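Local coordinates for protein probable glutathione S-transferase (Bordetella bronchiseptica RB50, PDB 3H1N) that probably conjugates glutathione to electrophilic substrates as a glutathione S-transferase, at residues B[92-95]-B[96-100]; B[179-183]-B[184-188]. One frame throughout, in Å; residues are numbered along the deposited sequence.

Interaction 1 (B[92-95]-B[96-100])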
ATOM      1  N   LEU B  92      -8.130   1.661  -8.226  1.00  7.41           N
ATOM      2  CA  LEU B  92      -9.264   2.349  -7.596  1.00  7.44           C
ATOM      3  C   LEU B  92     -10.044   3.259  -8.583  1.00  7.48           C
ATOM      4  O   LEU B  92     -11.285   3.282  -8.583  1.00  6.94           O
ATOM      5  CB  LEU B  92      -8.792   3.182  -6.389  1.00  7.38           C
ATOM      6  CG  LEU B  92      -9.879   3.874  -5.559  1.00  8.65           C
ATOM      7  CD1 LEU B  92     -10.679   2.867  -4.740  1.00 10.50           C
ATOM      8  CD2 LEU B  92      -9.269   4.980  -4.651  1.00  7.59           C
ATOM      9  N   PHE B  93      -9.312   4.021  -9.393  1.00  7.68           N
ATOM     10  CA  PHE B  93      -9.928   4.872 -10.406  1.00  8.23           C
ATOM     11  C   PHE B  93     -10.676   4.026 -11.435  1.00  8.69           C
ATOM     12  O   PHE B  93     -11.825   4.323 -11.769  1.00  8.45           O
ATOM     13  CB  PHE B  93      -8.893   5.791 -11.093  1.00  8.46           C
ATOM     14  CG  PHE B  93      -9.405   6.420 -12.356  1.00  9.34           C
ATOM     15  CD1 PHE B  93     -10.392   7.411 -12.305  1.00 10.37           C
ATOM     16  CD2 PHE B  93      -8.946   5.984 -13.595  1.00 12.05           C
ATOM     17  CE1 PHE B  93     -10.897   7.983 -13.481  1.00 11.96           C
ATOM     18  CE2 PHE B  93      -9.453   6.543 -14.797  1.00 11.92           C
ATOM     19  CZ  PHE B  93     -10.421   7.544 -14.733  1.00 11.24           C
ATOM     20  N   LEU B  94     -10.026   2.972 -11.924  1.00  8.72           N
ATOM     21  CA  LEU B  94     -10.649   2.112 -12.938  1.00  9.02           C
ATOM     22  C   LEU B  94     -11.887   1.410 -12.404  1.00  9.56           C
ATOM     23  O   LEU B  94     -12.869   1.213 -13.139  1.00  9.67           O
ATOM     24  CB  LEU B  94      -9.649   1.087 -13.481  1.00  8.52           C
ATOM     25  CG  LEU B  94      -8.388   1.706 -14.095  1.00 10.08           C
ATOM     26  CD1 LEU B  94      -7.412   0.634 -14.583  1.00 11.59           C
ATOM     27  CD2 LEU B  94      -8.749   2.686 -15.232  1.00 10.36           C
ATOM     28  N   GLY B  95     -11.830   1.037 -11.129  1.00 10.07           N
ATOM     29  CA  GLY B  95     -12.968   0.416 -10.457  1.00 10.61           C
ATOM     30  C   GLY B  95     -14.182   1.329 -10.369  1.00 10.36           C
ATOM     31  O   GLY B  95     -15.318   0.882 -10.559  1.00 10.62           O
ATOM     32  N   VAL B  96     -13.945   2.603 -10.072  1.00 10.42           N
ATOM     33  CA  VAL B  96     -15.033   3.556  -9.907  1.00 10.85           C
ATOM     34  C   VAL B  96     -15.564   4.013 -11.255  1.00 10.85           C
ATOM     35  O   VAL B  96     -16.773   4.095 -11.447  1.00 11.42           O
ATOM     36  CB  VAL B  96     -14.623   4.773  -9.025  1.00 10.42           C
ATOM     37  CG1 VAL B  96     -15.654   5.887  -9.117  1.00 12.49           C
ATOM     38  CG2 VAL B  96     -14.469   4.336  -7.586  1.00 11.35           C
ATOM     39  N   GLU B  97     -14.668   4.289 -12.197  1.00 11.00           N
ATOM     40  CA  GLU B  97     -15.081   4.932 -13.441  1.00 10.86           C
ATOM     41  C   GLU B  97     -15.490   3.947 -14.536  1.00 10.59           C
ATOM     42  O   GLU B  97     -16.359   4.272 -15.348  1.00 11.02           O
ATOM     43  CB  GLU B  97     -14.015   5.929 -13.910  1.00 10.78           C
ATOM     44  CG  GLU B  97     -14.279   6.699 -15.208  1.00 10.99           C
ATOM     45  CD  GLU B  97     -15.656   7.366 -15.333  1.00 11.43           C
ATOM     46  OE1 GLU B  97     -16.323   7.735 -14.320  1.00 10.86           O
ATOM     47  OE2 GLU B  97     -16.065   7.548 -16.503  1.00 12.45           O
ATOM     48  N   HIS B  98     -14.915   2.745 -14.527  1.00  9.78           N
ATOM     49  CA  HIS B  98     -15.231   1.724 -15.533  1.00  9.89           C
ATOM     50  C   HIS B  98     -15.941   0.491 -14.985  1.00 10.03           C
ATOM     51  O   HIS B  98     -16.092  -0.509 -15.693  1.00  9.65           O
ATOM     52  CB  HIS B  98     -13.969   1.316 -16.304  1.00 10.17           C
ATOM     53  CG  HIS B  98     -13.343   2.451 -17.054  1.00 10.69           C
ATOM     54  ND1 HIS B  98     -13.695   2.770 -18.347  1.00 12.59           N
ATOM     55  CD2 HIS B  98     -12.414   3.363 -16.681  1.00 11.58           C
ATOM     56  CE1 HIS B  98     -13.003   3.825 -18.744  1.00 11.33           C
ATOM     57  NE2 HIS B  98     -12.220   4.205 -17.751  1.00 11.34           N
ATOM     58  N   GLY B  99     -16.391   0.555 -13.734  1.00  9.79           N
ATOM     59  CA  GLY B  99     -17.179  -0.544 -13.166  1.00  9.72           C
ATOM     60  C   GLY B  99     -16.392  -1.833 -12.937  1.00  9.64           C
ATOM     61  O   GLY B  99     -16.955  -2.925 -13.012  1.00  8.98           O
ATOM     62  N   LEU B 100     -15.095  -1.710 -12.656  1.00  9.37           N
ATOM     63  CA  LEU B 100     -14.264  -2.893 -12.343  1.00  9.52           C
ATOM     64  C   LEU B 100     -14.285  -3.217 -10.850  1.00  9.39           C
ATOM     65  O   LEU B 100     -13.497  -4.037 -10.356  1.00  9.78           O
ATOM     66  CB  LEU B 100     -12.818  -2.693 -12.830  1.00  9.16           C
ATOM     67  CG  LEU B 100     -12.650  -2.205 -14.274  1.00  9.27           C
ATOM     68  CD1 LEU B 100     -11.192  -2.252 -14.672  1.00  9.01           C
ATOM     69  CD2 LEU B 100     -13.516  -3.023 -15.243  1.00  9.82           C
TER

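Interaction 2 (B[179-183]-B[184-188])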
ATOM      1  N   GLY B 179     -21.405  -9.826  -8.391  1.00 20.17           N
ATOM      2  CA  GLY B 179     -21.931 -10.696  -9.436  1.00 19.52           C
ATOM      3  C   GLY B 179     -21.045 -10.874 -10.657  1.00 19.13           C
ATOM      4  O   GLY B 179     -21.498 -11.400 -11.678  1.00 19.26           O
ATOM      5  N   ARG B 180     -19.786 -10.446 -10.545  1.00 18.24           N
ATOM      6  CA  ARG B 180     -18.766 -10.577 -11.605  1.00 17.35           C
ATOM      7  C   ARG B 180     -17.365 -10.375 -11.022  1.00 16.15           C
ATOM      8  O   ARG B 180     -17.232  -9.985  -9.859  1.00 16.03           O
ATOM      9  CB  ARG B 180     -19.005  -9.568 -12.736  1.00 17.32           C
ATOM     10  CG  ARG B 180     -19.171  -8.119 -12.290  1.00 18.87           C
ATOM     11  CD  ARG B 180     -18.881  -7.154 -13.434  1.00 20.13           C
ATOM     12  NE  ARG B 180     -17.441  -7.000 -13.648  1.00 21.52           N
ATOM     13  CZ  ARG B 180     -16.886  -6.278 -14.622  1.00 21.98           C
ATOM     14  NH1 ARG B 180     -15.566  -6.204 -14.720  1.00 21.62           N
ATOM     15  NH2 ARG B 180     -17.642  -5.636 -15.506  1.00 20.74           N
ATOM     16  N   TRP B 181     -16.325 -10.625 -11.822  1.00 15.05           N
ATOM     17  CA  TRP B 181     -14.951 -10.316 -11.389  1.00 13.55           C
ATOM     18  C   TRP B 181     -14.770  -8.823 -11.141  1.00 12.44           C
ATOM     19  O   TRP B 181     -15.416  -8.000 -11.792  1.00 11.95           O
ATOM     20  CB  TRP B 181     -13.872 -10.828 -12.368  1.00 13.49           C
ATOM     21  CG  TRP B 181     -13.923 -10.263 -13.791  1.00 14.22           C
ATOM     22  CD1 TRP B 181     -14.503 -10.853 -14.881  1.00 14.71           C
ATOM     23  CD2 TRP B 181     -13.354  -9.026 -14.262  1.00 13.80           C
ATOM     24  NE1 TRP B 181     -14.339 -10.057 -15.996  1.00 15.57           N
ATOM     25  CE2 TRP B 181     -13.640  -8.933 -15.645  1.00 14.16           C
ATOM     26  CE3 TRP B 181     -12.638  -7.987 -13.648  1.00 12.67           C
ATOM     27  CZ2 TRP B 181     -13.237  -7.834 -16.430  1.00 13.27           C
ATOM     28  CZ3 TRP B 181     -12.233  -6.897 -14.426  1.00 13.65           C
ATOM     29  CH2 TRP B 181     -12.534  -6.828 -15.800  1.00 14.07           C
ATOM     30  N   SER B 182     -13.908  -8.510 -10.176  1.00 11.02           N
ATOM     31  CA  SER B 182     -13.448  -7.152  -9.897  1.00 10.31           C
ATOM     32  C   SER B 182     -11.947  -7.109 -10.189  1.00 10.09           C
ATOM     33  O   SER B 182     -11.331  -8.153 -10.429  1.00  9.47           O
ATOM     34  CB  SER B 182     -13.689  -6.797  -8.429  1.00 10.03           C
ATOM     35  OG  SER B 182     -12.755  -7.479  -7.599  1.00  9.99           O
ATOM     36  N   TYR B 183     -11.334  -5.922 -10.152  1.00  9.85           N
ATOM     37  CA  TYR B 183      -9.898  -5.875 -10.419  1.00  9.82           C
ATOM     38  C   TYR B 183      -9.053  -6.629  -9.378  1.00 10.23           C
ATOM     39  O   TYR B 183      -7.977  -7.121  -9.707  1.00 11.20           O
ATOM     40  CB  TYR B 183      -9.404  -4.452 -10.621  1.00  9.44           C
ATOM     41  CG  TYR B 183      -9.520  -3.540  -9.430  1.00  9.10           C
ATOM     42  CD1 TYR B 183      -8.604  -3.612  -8.377  1.00  8.89           C
ATOM     43  CD2 TYR B 183     -10.495  -2.544  -9.388  1.00  9.54           C
ATOM     44  CE1 TYR B 183      -8.685  -2.734  -7.288  1.00  8.55           C
ATOM     45  CE2 TYR B 183     -10.577  -1.659  -8.309  1.00  8.44           C
ATOM     46  CZ  TYR B 183      -9.676  -1.764  -7.260  1.00  8.01           C
ATOM     47  OH  TYR B 183      -9.737  -0.878  -6.188  1.00  8.53           O
ATOM     48  N   ALA B 184      -9.549  -6.722  -8.138  1.00  9.86           N
ATOM     49  CA  ALA B 184      -8.876  -7.498  -7.096  1.00  9.85           C
ATOM     50  C   ALA B 184      -8.843  -9.007  -7.428  1.00  9.93           C
ATOM     51  O   ALA B 184      -7.869  -9.700  -7.096  1.00  9.85           O
ATOM     52  CB  ALA B 184      -9.519  -7.252  -5.744  1.00 10.41           C
ATOM     53  N   ASP B 185      -9.888  -9.503  -8.084  1.00  9.23           N
ATOM     54  CA  ASP B 185      -9.882 -10.890  -8.568  1.00  9.57           C
ATOM     55  C   ASP B 185      -8.779 -11.127  -9.601  1.00  9.59           C
ATOM     56  O   ASP B 185      -8.102 -12.172  -9.566  1.00  9.03           O
ATOM     57  CB  ASP B 185     -11.247 -11.310  -9.136  1.00 10.08           C
ATOM     58  CG  ASP B 185     -12.357 -11.215  -8.116  1.00 10.51           C
ATOM     59  OD1 ASP B 185     -12.474 -12.116  -7.264  1.00 10.70           O
ATOM     60  OD2 ASP B 185     -13.132 -10.238  -8.180  1.00 11.10           O
ATOM     61  N   LEU B 186      -8.598 -10.171 -10.523  1.00  9.00           N
ATOM     62  CA  LEU B 186      -7.518 -10.284 -11.521  1.00  9.00           C
ATOM     63  C   LEU B 186      -6.144 -10.224 -10.863  1.00  8.91           C
ATOM     64  O   LEU B 186      -5.240 -10.988 -11.200  1.00  9.28           O
ATOM     65  CB  LEU B 186      -7.625  -9.191 -12.583  1.00  8.79           C
ATOM     66  CG  LEU B 186      -8.943  -9.036 -13.334  1.00  8.67           C
ATOM     67  CD1 LEU B 186      -8.767  -7.956 -14.400  1.00 10.16           C
ATOM     68  CD2 LEU B 186      -9.412 -10.367 -13.971  1.00  8.83           C
ATOM     69  N   SER B 187      -6.001  -9.319  -9.908  1.00  8.64           N
ATOM     70  CA  SER B 187      -4.758  -9.181  -9.165  1.00  8.94           C
ATOM     71  C   SER B 187      -4.438 -10.457  -8.384  1.00  8.78           C
ATOM     72  O   SER B 187      -3.270 -10.856  -8.281  1.00  9.09           O
ATOM     73  CB  SER B 187      -4.868  -7.986  -8.217  1.00  8.58           C
ATOM     74  OG  SER B 187      -4.991  -6.779  -8.970  1.00  9.79           O
ATOM     75  N   LEU B 188      -5.476 -11.095  -7.844  1.00  8.79           N
ATOM     76  CA  LEU B 188      -5.289 -12.288  -7.018  1.00  9.08           C
ATOM     77  C   LEU B 188      -4.804 -13.430  -7.904  1.00  9.11           C
ATOM     78  O   LEU B 188      -3.869 -14.178  -7.544  1.00  8.45           O
ATOM     79  CB  LEU B 188      -6.581 -12.659  -6.267  1.00  8.82           C
ATOM     80  CG  LEU B 188      -6.529 -13.862  -5.287  1.00  9.30           C
ATOM     81  CD1 LEU B 188      -5.389 -13.730  -4.246  1.00 10.93           C
ATOM     82  CD2 LEU B 188      -7.873 -14.063  -4.588  1.00  6.23           C
TER
HETATM   83  O   HOH W   1     -15.807  -9.722  -7.683  1.00 13.16           O

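Interaction 1 (B[92-95]-B[96-100])
F93 and E97 lie side by side one helical turn apart and point the same way. Ring atom CE1 of F93 is 3.8 Å from CB of E97, and CZ of F93 also meets CG of E97. Both side chains leave with CG anti to the backbone N (chi1 165° for F93, 180° for E97), which sends them off in step. L94 touches with two parts of its side chain: branch CD2, 4.0 Å from ring atom CD2 of H98, and CB, 3.9 Å from CD1 of L100. L100 also folds back so that its CG comes 3.6 Å from O of L94.

E97 bends at its second torsion, and its carboxylate ends in a salt bridge to R105 of the second subunit. The far end of the H98 imidazole is held by a hydrogen bond between NE2 of H98 and OH of Y22.

Backbone bonds run along the last turn. N of V96 reaches O of L92 at 3.1 Å and N of E97 reaches O of F93 at 2.9 Å. N of H98 donates to O of L94 at 2.9 Å. V96 N also makes a weak bond to O of F93.

The chain leaves helical angles at H98. G99 follows with positive phi (69°), and L100 comes back against L94 and G95. The apolar side packs on strands 22-25 and 82-85 and on helix 34-43. This is the C-terminal end of the last helix of the thioredoxin-like N-terminal domain of a glutathione S-transferase, where L92, F93, V96 and E97 meet the second subunit.

Interaction 2 (B[179-183]-B[184-188])
The W181 indole is covered on both faces. NH1 of R180 sits 3.1 Å above the ring plane on one face, offset toward the rim. CD2 of L186 lies over the opposite face. CD1 of L186 reaches CZ3 of W181 at 3.6 Å. The R180 guanidinium has CZ3 of W181 at its edge, in plane. Its NE donates to O of W181 at 2.9 Å, in the carbonyl plane, which holds NH1 over the indole face. NE1 of W181 bonds to E225.

S182 and D185 form a capping box at the start of helix 183-198, in the GST C-terminal domain. N of S182 donates to OD2 of D185 at 2.8 Å, on the anti side of the carboxylate. OG of S182 gives the same OD2 a second bond from above that plane, and weakly accepts from N of A184. Chi1 of 74° sets OG between N and C of S182. A water joins O of R180 to OD2 of D185.

OG of S187 is hydrogen-bonded to NE2 of Q115. In the first turn, O of Y183 takes two bonds from S187: N at 3.0 Å and OG at 3.1 Å, from opposite faces of its carbonyl plane.

Interaction 1 comes first along the chain and closes before interaction 2 opens. Their centres are about 12 Å apart, on the same side of the chain's centre. One ends helix 87-97 and the other starts helix 183-198, with helices 105-127 and 142-167 between them in sequence. They touch directly: O of L100 probably accepts a hydrogen bond from N of Y183, at 2.9 Å. The Y183 hydroxyl also packs on L92. Side chains of both contacts touch helix 34-43. Together they join the thioredoxin-like domain to the helical C-terminal domain, while only interaction 1 also meets the second subunit.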